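Local coordinates for alcohol dehydrogenase, zinc-containing (Thermotoga maritima, PDB 1VJ0), which probably oxidises alcohols as a zinc-dependent member of the medium-chain dehydrogenase family, carrying two zinc ions per subunit in a tetrameric assembly, at residues 39-42 with 43-46; 110-113 with 114-117; 173-176 with 177-181; 182-185 with 186-190; 326-329 with 330-333. All coordinates share one frame; numbering follows the deposited sequence.

Contact 1 of 5, residues 39-42 with 43-46; sequences DIPR and GSIL
Ser44 folds back on Pro41 at a reverse turn, and its side chain can be followed outward atom by atom. CB faces the preceding loop and packs against Ile40, whose CD1 lies 3.8 Å from Ser44 CB. One bond further, OG stands beside the backbone N and opposite the carbonyl carbon (chi1 -71°), a setting that carries it back to the proline. There OG donates to Pro41 O at 2.7 Å from above the carbonyl plane, while its flank rests on the pyrrolidine ring, with Pro41 CB 3.4 Å from Ser44 OG. The same carbonyl oxygen also receives Ser44 N, at 3.0 Å from Pro41 O. Both donors arrive from one face of the carbonyl, so a single oxygen is gripped twice by one residue. Ile40 CD1 also touches Leu46 CB, 4.1 Å away. Gly43 occupies the third position of the turn with a positive phi of 92°, as is usual there in a type II turn. Beyond the turn, Leu46 reaches Val84 and Val154 on the adjoining strands. The arrangement is a type II beta turn leading into strand 45-54 of the GroES-like domain.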
# COMPACT_ATOMS: atom_id res chain seq x y z
N ASP A 39 -42.06 7.52 -22.34
CA ASP A 39 -40.99 6.57 -22.52
C ASP A 39 -39.66 7.06 -21.88
O ASP A 39 -39.45 8.26 -21.77
CB ASP A 39 -40.84 6.34 -24.02
CG ASP A 39 -40.28 5.02 -24.32
OD1 ASP A 39 -39.87 4.34 -23.34
OD2 ASP A 39 -40.21 4.53 -25.47
N ILE A 40 -38.82 6.15 -21.39
CA ILE A 40 -37.45 6.48 -20.97
C ILE A 40 -36.44 5.54 -21.67
O ILE A 40 -36.83 4.44 -22.10
CB ILE A 40 -37.30 6.44 -19.42
CG1 ILE A 40 -37.59 5.04 -18.82
CG2 ILE A 40 -38.24 7.45 -18.77
CD1 ILE A 40 -37.55 5.02 -17.28
N PRO A 41 -35.18 5.95 -21.81
CA PRO A 41 -34.20 5.09 -22.49
C PRO A 41 -34.09 3.71 -21.85
O PRO A 41 -34.22 3.57 -20.62
CB PRO A 41 -32.91 5.89 -22.37
CG PRO A 41 -33.40 7.25 -22.30
CD PRO A 41 -34.57 7.23 -21.41
N ARG A 42 -33.84 2.72 -22.68
CA ARG A 42 -33.68 1.36 -22.21
C ARG A 42 -32.75 1.27 -21.02
O ARG A 42 -31.63 1.78 -21.01
CB ARG A 42 -33.20 0.46 -23.35
CG ARG A 42 -33.31 -1.02 -23.06
CD ARG A 42 -32.47 -1.88 -24.00
NE ARG A 42 -33.10 -1.90 -25.33
CZ ARG A 42 -32.49 -1.68 -26.52
NH1 ARG A 42 -31.18 -1.43 -26.62
NH2 ARG A 42 -33.22 -1.73 -27.62
N GLY A 43 -33.22 0.59 -19.98
CA GLY A 43 -32.41 0.30 -18.81
C GLY A 43 -32.55 1.38 -17.71
O GLY A 43 -32.08 1.18 -16.60
N SER A 44 -33.16 2.51 -18.06
CA SER A 44 -33.20 3.69 -17.21
C SER A 44 -34.12 3.47 -16.02
O SER A 44 -35.00 2.62 -16.09
CB SER A 44 -33.81 4.86 -17.98
OG SER A 44 -32.92 5.32 -18.97
N ILE A 45 -33.94 4.32 -15.00
CA ILE A 45 -34.73 4.32 -13.78
C ILE A 45 -35.41 5.69 -13.59
O ILE A 45 -34.73 6.71 -13.53
CB ILE A 45 -33.84 4.01 -12.52
CG1 ILE A 45 -33.06 2.71 -12.74
CG2 ILE A 45 -34.74 3.87 -11.30
CD1 ILE A 45 -31.65 2.86 -13.38
N LEU A 46 -36.73 5.70 -13.54
CA LEU A 46 -37.44 6.94 -13.24
C LEU A 46 -37.56 7.06 -11.75
O LEU A 46 -38.10 6.15 -11.09
CB LEU A 46 -38.81 6.91 -13.88
CG LEU A 46 -39.66 8.17 -13.76
CD1 LEU A 46 -38.96 9.43 -14.27
CD2 LEU A 46 -40.97 7.91 -14.54

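Contact 2 of 5, residues 110-113 with 114-117; sequences ITCG and ECYW. With ZN (zinc ion), chain E.
Cys112 and Cys115 meet through a zinc ion: Cys112 SG and Cys115 SG each bind the zinc at 2.4 Å. The tight part of the contact is this sulfur-lined bend. Both thiolates sit between their own backbone N and carbonyl carbon (chi1 76° in Cys112 and 71° in Cys115), which turns the two sulfurs inward to the metal and leaves Cys112 SG 3.7 Å from Cys115 CB. Glu114 N donates to Cys112 SG at 3.4 Å, a bond that probably helps to stabilise the negative charge of the thiolate. Gly113, with positive phi, carries the chain round the bend. The looser side belongs to Glu114, whose side chain leaves the metal behind: CG stays beside its backbone N, 3.3 Å from Gly113 C, and the chain then runs out extended. Its carboxylate makes a long, weak ion pair with Lys90 of the second subunit. Cys118 and Cys127 complete the four-cysteine site. In the fold, the bend joins strand 109-110 to helix 116-119, Cys115 serving as the helix N-cap, while Trp117 on that helix donates through NE1 to Arg290 O of the third subunit.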
# COMPACT_ATOMS: atom_id res chain seq x y z
N ILE A 110 -21.10 9.26 -13.84
CA ILE A 110 -21.02 8.01 -14.61
C ILE A 110 -19.76 8.14 -15.45
O ILE A 110 -19.52 9.19 -16.05
CB ILE A 110 -22.23 7.86 -15.53
CG1 ILE A 110 -23.52 7.64 -14.71
CG2 ILE A 110 -22.00 6.72 -16.57
CD1 ILE A 110 -24.74 7.52 -15.61
N THR A 111 -18.93 7.12 -15.39
CA THR A 111 -17.67 7.10 -16.13
C THR A 111 -17.83 6.12 -17.28
O THR A 111 -18.78 5.37 -17.31
CB THR A 111 -16.48 6.71 -15.17
OG1 THR A 111 -16.64 5.40 -14.62
CG2 THR A 111 -16.46 7.64 -13.96
N CYS A 112 -16.91 6.14 -18.21
CA CYS A 112 -17.03 5.38 -19.45
C CYS A 112 -16.82 3.89 -19.30
O CYS A 112 -17.41 3.11 -20.05
CB CYS A 112 -16.16 5.98 -20.54
SG CYS A 112 -14.37 5.67 -20.46
N GLY A 113 -16.00 3.48 -18.34
CA GLY A 113 -15.69 2.08 -18.18
C GLY A 113 -14.82 1.48 -19.27
O GLY A 113 -14.72 0.26 -19.33
N GLU A 114 -14.13 2.32 -20.05
CA GLU A 114 -13.35 1.91 -21.23
C GLU A 114 -11.96 2.56 -21.33
O GLU A 114 -11.11 2.08 -22.07
CB GLU A 114 -14.16 2.19 -22.50
CG GLU A 114 -15.47 1.41 -22.48
CD GLU A 114 -16.13 1.40 -23.82
OE1 GLU A 114 -16.23 2.50 -24.41
OE2 GLU A 114 -16.53 0.28 -24.26
N CYS A 115 -11.70 3.63 -20.59
CA CYS A 115 -10.48 4.36 -20.80
C CYS A 115 -9.36 3.88 -19.88
O CYS A 115 -9.56 3.00 -19.02
CB CYS A 115 -10.72 5.85 -20.60
SG CYS A 115 -11.00 6.26 -18.90
N TYR A 116 -8.20 4.46 -20.05
CA TYR A 116 -7.03 4.19 -19.23
C TYR A 116 -7.35 4.32 -17.75
O TYR A 116 -6.93 3.49 -16.94
CB TYR A 116 -5.89 5.14 -19.57
CG TYR A 116 -4.63 5.00 -18.71
CD1 TYR A 116 -3.65 4.06 -19.02
CD2 TYR A 116 -4.47 5.77 -17.59
CE1 TYR A 116 -2.53 3.93 -18.23
CE2 TYR A 116 -3.37 5.63 -16.79
CZ TYR A 116 -2.39 4.73 -17.11
OH TYR A 116 -1.25 4.67 -16.30
N TRP A 117 -8.05 5.38 -17.38
CA TRP A 117 -8.30 5.62 -15.98
C TRP A 117 -9.32 4.66 -15.40
O TRP A 117 -9.13 4.20 -14.25
CB TRP A 117 -8.67 7.07 -15.71
CG TRP A 117 -7.54 8.02 -15.90
CD1 TRP A 117 -6.58 8.36 -14.99
CD2 TRP A 117 -7.23 8.75 -17.08
NE1 TRP A 117 -5.71 9.28 -15.53
CE2 TRP A 117 -6.09 9.55 -16.81
CE3 TRP A 117 -7.81 8.84 -18.36
CZ2 TRP A 117 -5.50 10.38 -17.77
CZ3 TRP A 117 -7.21 9.68 -19.32
CH2 TRP A 117 -6.10 10.45 -19.00
ZN ZN E . -13.31 6.37 -18.44

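Contact 3 of 5, residues 173-176 with 177-181; sequences LAMA and MCSGA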
# COMPACT_ATOMS: atom_id res chain seq x y z
N LEU A 173 -28.17 11.91 3.54
CA LEU A 173 -27.53 11.18 2.45
C LEU A 173 -27.34 12.03 1.19
O LEU A 173 -26.28 12.00 0.57
CB LEU A 173 -28.32 9.91 2.07
CG LEU A 173 -28.22 8.83 3.14
CD1 LEU A 173 -29.12 7.66 2.76
CD2 LEU A 173 -26.77 8.39 3.32
N ALA A 174 -28.35 12.77 0.81
CA ALA A 174 -28.22 13.66 -0.36
C ALA A 174 -27.01 14.60 -0.24
O ALA A 174 -26.13 14.65 -1.14
CB ALA A 174 -29.50 14.43 -0.60
N MET A 175 -26.91 15.28 0.89
CA MET A 175 -25.76 16.17 1.12
C MET A 175 -24.41 15.43 1.10
O MET A 175 -23.42 15.92 0.56
CB MET A 175 -25.97 16.90 2.44
CG MET A 175 -24.67 17.31 3.08
SD MET A 175 -24.94 18.05 4.64
CE MET A 175 -25.60 16.73 5.63
N ALA A 176 -24.39 14.23 1.66
CA ALA A 176 -23.18 13.44 1.83
C ALA A 176 -22.54 13.06 0.51
O ALA A 176 -21.33 12.81 0.43
CB ALA A 176 -23.52 12.15 2.56
N MET A 177 -23.38 12.98 -0.51
CA MET A 177 -22.99 12.44 -1.81
C MET A 177 -21.90 13.28 -2.42
O MET A 177 -21.06 12.77 -3.17
CB MET A 177 -24.18 12.51 -2.77
CG MET A 177 -25.36 11.70 -2.39
SD MET A 177 -24.95 9.99 -2.66
CE MET A 177 -24.10 9.54 -1.10
N CYS A 178 -21.94 14.57 -2.15
CA CYS A 178 -20.96 15.44 -2.73
C CYS A 178 -19.82 15.68 -1.74
O CYS A 178 -18.76 14.99 -1.85
CB CYS A 178 -21.61 16.75 -3.12
SG CYS A 178 -20.38 17.82 -3.79
N SER A 179 -20.04 16.61 -0.79
CA SER A 179 -18.97 17.00 0.11
C SER A 179 -18.43 15.79 0.88
O SER A 179 -17.25 15.63 1.03
CB SER A 179 -19.50 18.06 1.08
OG SER A 179 -20.72 17.62 1.68
N GLY A 180 -19.30 14.90 1.32
CA GLY A 180 -18.88 13.74 2.08
C GLY A 180 -18.03 12.72 1.36
O GLY A 180 -17.05 12.22 1.93
N ALA A 181 -18.35 12.43 0.11
CA ALA A 181 -17.53 11.49 -0.64
C ALA A 181 -16.17 12.05 -1.06
O ALA A 181 -15.16 11.33 -1.13
CB ALA A 181 -18.30 10.94 -1.81
O HOH W 1 -22.67 18.25 0.18
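Met177 lies back along the preceding helical turn, its side chain meeting the backbone of Leu173 and Ala174. Among the van der Waals contacts of side chain with backbone, its CG comes closest, 3.1 Å from Leu173 O and near Ala174 O. The chain bends at chi2 (-72°) and again at chi3, which returns CE to within 3.7 Å of Leu173 O. The backbone bonds mark a widening of the helix. Met177 N gives a 3.3 Å bond to Ala174 O and a weaker one to Leu173 O. Further on, Ala181 N bonds weakly to Ala176 O at 3.0 Å, five residues back, as in the wider pi-type turn that runs through 177-180. Gly180, without a side chain, passes close by Ala176 O. Water forms a third group: one molecule appears to link Met175 O and Ser179 OG, but both distances are very short and Ser179 is modelled in two conformers, so the bridge is doubtful. The metal is the fourth, for Cys178 joins Cys55, His77 and Glu78 in binding zinc. Helix 170-188 packs on helix 329-340 through Ala176 and Met177, and on helix 206-217, where Phe210 touches Met175, Ala176 and Ser179.

Contact 4 of 5, residues 182-185 with 186-190; sequences TAYH and AFDEY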
# COMPACT_ATOMS: atom_id res chain seq x y z
N THR A 182 -16.12 13.37 -1.30
CA THR A 182 -14.85 13.99 -1.58
C THR A 182 -13.98 13.97 -0.31
O THR A 182 -12.80 13.61 -0.37
CB THR A 182 -15.09 15.40 -2.15
OG1 THR A 182 -15.73 15.29 -3.41
CG2 THR A 182 -13.78 16.11 -2.41
N ALA A 183 -14.55 14.31 0.85
CA ALA A 183 -13.82 14.19 2.10
C ALA A 183 -13.36 12.72 2.34
O ALA A 183 -12.23 12.46 2.72
CB ALA A 183 -14.67 14.71 3.30
N TYR A 184 -14.24 11.75 2.09
CA TYR A 184 -13.84 10.36 2.20
C TYR A 184 -12.65 10.05 1.31
O TYR A 184 -11.65 9.44 1.75
CB TYR A 184 -15.02 9.34 2.04
CG TYR A 184 -14.42 8.00 2.33
CD1 TYR A 184 -14.16 7.62 3.62
CD2 TYR A 184 -13.96 7.21 1.30
CE1 TYR A 184 -13.47 6.46 3.90
CE2 TYR A 184 -13.27 6.02 1.57
CZ TYR A 184 -13.03 5.67 2.86
OH TYR A 184 -12.32 4.52 3.10
N HIS A 185 -12.72 10.42 0.04
CA HIS A 185 -11.64 10.22 -0.90
C HIS A 185 -10.33 10.72 -0.27
O HIS A 185 -9.25 10.07 -0.32
CB HIS A 185 -11.98 10.98 -2.22
CG HIS A 185 -10.97 10.84 -3.31
ND1 HIS A 185 -11.18 11.34 -4.59
CD2 HIS A 185 -9.79 10.19 -3.36
CE1 HIS A 185 -10.14 11.07 -5.34
NE2 HIS A 185 -9.28 10.35 -4.63
N ALA A 186 -10.39 11.89 0.34
CA ALA A 186 -9.20 12.50 0.89
C ALA A 186 -8.54 11.70 1.96
O ALA A 186 -7.32 11.67 2.05
CB ALA A 186 -9.56 13.84 1.46
N PHE A 187 -9.36 11.12 2.82
CA PHE A 187 -8.90 10.24 3.90
C PHE A 187 -8.48 8.88 3.40
O PHE A 187 -7.48 8.32 3.91
CB PHE A 187 -9.99 10.13 4.97
CG PHE A 187 -10.06 11.33 5.88
CD1 PHE A 187 -10.80 12.44 5.55
CD2 PHE A 187 -9.37 11.32 7.11
CE1 PHE A 187 -10.84 13.57 6.39
CE2 PHE A 187 -9.42 12.41 7.97
CZ PHE A 187 -10.15 13.58 7.57
N ASP A 188 -9.15 8.38 2.38
CA ASP A 188 -8.86 7.07 1.81
C ASP A 188 -7.49 7.05 1.16
O ASP A 188 -6.90 5.99 1.03
CB ASP A 188 -9.91 6.73 0.75
CG ASP A 188 -9.94 5.29 0.39
OD1 ASP A 188 -10.16 4.43 1.28
OD2 ASP A 188 -9.81 4.93 -0.80
N GLU A 189 -6.98 8.20 0.74
CA GLU A 189 -5.64 8.25 0.11
C GLU A 189 -4.49 8.07 1.12
O GLU A 189 -3.37 7.76 0.73
CB GLU A 189 -5.46 9.56 -0.65
CG GLU A 189 -6.30 9.68 -1.89
CD GLU A 189 -5.99 8.59 -2.91
OE1 GLU A 189 -4.80 8.31 -3.19
OE2 GLU A 189 -6.94 7.95 -3.36
N TYR A 190 -4.75 8.29 2.40
CA TYR A 190 -3.73 8.11 3.46
C TYR A 190 -3.30 6.63 3.59
O TYR A 190 -4.15 5.78 3.79
CB TYR A 190 -4.33 8.56 4.79
CG TYR A 190 -3.32 8.63 5.92
CD1 TYR A 190 -2.26 9.52 5.86
CD2 TYR A 190 -3.49 7.89 7.06
CE1 TYR A 190 -1.35 9.62 6.90
CE2 TYR A 190 -2.59 7.98 8.13
CZ TYR A 190 -1.52 8.82 8.03
OH TYR A 190 -0.64 8.94 9.06
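The C-terminal part of helix 170-188 and the residues that follow it bring Tyr184 against Asp188 and His185 against Glu189, four residues apart in each case. Tyr184 starts away from the later residues, CG anti to its backbone N (chi1 -174°), yet the end of the ring comes back to Asp188: CE2 lies 3.5 Å from Asp188 CB, and OH comes 2.8 Å from Asp188 OD1. Ring and carboxylate planes are 36° apart. That hydrogen bond is weak and not settled, because the same hydroxyl is bonded to Ser193 OG of the fourth subunit. His185 and Glu189 run side by side, pointing the same way, their planes 71° apart. Glu189 bends at chi2, which brings OE2 to the imidazole edge, in the ring plane and 3.6 Å from His185 NE2. The stronger polar partner of His185 is Val326 O, reached by ND1. On another side of the helix, Phe187 offers its ring edge to the backbone, CD1 standing 3.2 Å from Ala183 O. That oxygen also accepts Phe187 N, and Asp188 N bonds to Tyr184 O at 2.8 Å. Ala183 and Phe187 pack on helix 206-217, and Phe187 meets Leu272 of the parallel sheet. The repeated bonds from residue i+4 to i are those of an alpha helix, here lying against the parallel sheet of a Rossmann-type domain that probably binds a nucleotide cofactor, as in related dehydrogenases.

Contact 5 of 5, residues 326-329 with 330-333; sequences VSDT and SHFV
Asp328 and His331 have nearly parallel carboxylate and imidazole planes, 7° apart, while the side chains cross. OD1 sits over one face of the ring, toward its rim and 3.2 Å above the plane. This overlap follows from two bonds running in opposite directions: Asp328 N donates to His331 ND1 at 3.0 Å, and His331 N donates to Asp328 OD1 at 3.2 Å. Together they make a capping box, with Asp328 as the N-cap. Its CG lies between the backbone N and the carbonyl carbon (chi1 67°), which folds the carboxylate over the first turn. Ser330 approaches OD1 from another direction, its OG giving a 2.7 Å bond to the syn lone pair of Asp328 OD1, while Ser330 N adds a weak one. The helix start and these donors would be expected to stabilise negative charge on Asp328, whose OD2 also forms a salt bridge with Lys122 of the second subunit. Ordinary helical bonds follow at once, Phe332 N meeting Asp328 O at 2.9 Å. Ser327 flanks the imidazole, its CB 3.7 Å from His331 ND1. The box therefore begins helix 329-340 just after strand 320-323, an outermost strand of the parallel sheet within this chain, and Phe332 and His331 face helix 170-188.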
# COMPACT_ATOMS: atom_id res chain seq x y z
N VAL A 326 -12.88 14.97 -6.89
CA VAL A 326 -14.19 14.32 -6.76
C VAL A 326 -14.10 12.94 -6.03
O VAL A 326 -13.44 12.86 -4.98
CB VAL A 326 -15.02 14.35 -8.11
CG1 VAL A 326 -15.13 15.81 -8.60
CG2 VAL A 326 -14.44 13.49 -9.15
N SER A 327 -14.83 11.95 -6.50
CA SER A 327 -14.89 10.66 -5.84
C SER A 327 -15.46 9.70 -6.82
O SER A 327 -16.00 10.10 -7.86
CB SER A 327 -15.81 10.76 -4.64
OG SER A 327 -17.05 11.31 -5.02
N ASP A 328 -15.35 8.42 -6.49
CA ASP A 328 -15.91 7.37 -7.31
C ASP A 328 -16.88 6.51 -6.51
O ASP A 328 -17.22 6.82 -5.38
CB ASP A 328 -14.78 6.56 -7.99
CG ASP A 328 -13.94 5.78 -7.03
OD1 ASP A 328 -14.40 5.37 -5.93
OD2 ASP A 328 -12.79 5.48 -7.34
N THR A 329 -17.36 5.43 -7.13
CA THR A 329 -18.33 4.57 -6.49
C THR A 329 -17.81 3.86 -5.24
O THR A 329 -18.59 3.64 -4.37
CB THR A 329 -18.84 3.56 -7.50
OG1 THR A 329 -19.58 4.27 -8.51
CG2 THR A 329 -19.81 2.57 -6.88
N SER A 330 -16.52 3.53 -5.16
CA SER A 330 -15.99 2.98 -3.93
C SER A 330 -16.08 4.00 -2.80
O SER A 330 -16.44 3.68 -1.67
CB SER A 330 -14.55 2.43 -4.10
OG SER A 330 -13.59 3.51 -4.20
N HIS A 331 -15.79 5.26 -3.08
CA HIS A 331 -15.89 6.27 -2.06
C HIS A 331 -17.34 6.51 -1.65
O HIS A 331 -17.63 6.73 -0.45
CB HIS A 331 -15.29 7.59 -2.54
CG HIS A 331 -13.88 7.49 -3.00
ND1 HIS A 331 -13.47 7.95 -4.23
CD2 HIS A 331 -12.78 6.93 -2.42
CE1 HIS A 331 -12.16 7.73 -4.37
NE2 HIS A 331 -11.72 7.11 -3.29
N PHE A 332 -18.22 6.49 -2.64
CA PHE A 332 -19.69 6.60 -2.46
C PHE A 332 -20.24 5.59 -1.41
O PHE A 332 -20.87 5.94 -0.41
CB PHE A 332 -20.35 6.46 -3.87
CG PHE A 332 -21.84 6.18 -3.85
CD1 PHE A 332 -22.74 7.09 -3.36
CD2 PHE A 332 -22.31 4.99 -4.31
CE1 PHE A 332 -24.13 6.79 -3.37
CE2 PHE A 332 -23.68 4.68 -4.30
CZ PHE A 332 -24.56 5.59 -3.83
N VAL A 333 -19.94 4.33 -1.62
CA VAL A 333 -20.44 3.28 -0.76
C VAL A 333 -19.89 3.46 0.67
O VAL A 333 -20.62 3.36 1.67
CB VAL A 333 -20.01 1.91 -1.38
CG1 VAL A 333 -19.99 0.80 -0.35
CG2 VAL A 333 -20.86 1.58 -2.56

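In the fold
Contacts 3, 4 and 5 form one neighbourhood. Contacts 3 and 4 are successive parts of helix 170-188, and contact 5, centred about 10 Å from each, packs across it: Met177 SD lies 3.4 Å from Phe332 CE1, and His185 ND1 probably hydrogen-bonds Val326 O at 2.7 Å, beside stacked His185 and His331 rings. Contact 3 supplies Cys178 to one zinc site, and Ser327 of contact 5 has its side chain about 9 Å from that metal. Contact 2 builds the other zinc site; its nearest atoms come within about 6 Å of contact 5, without touching. Contact 1 stands apart: even from contact 2 its centre is about 22 Å away, with nearest atoms about 9 Å apart.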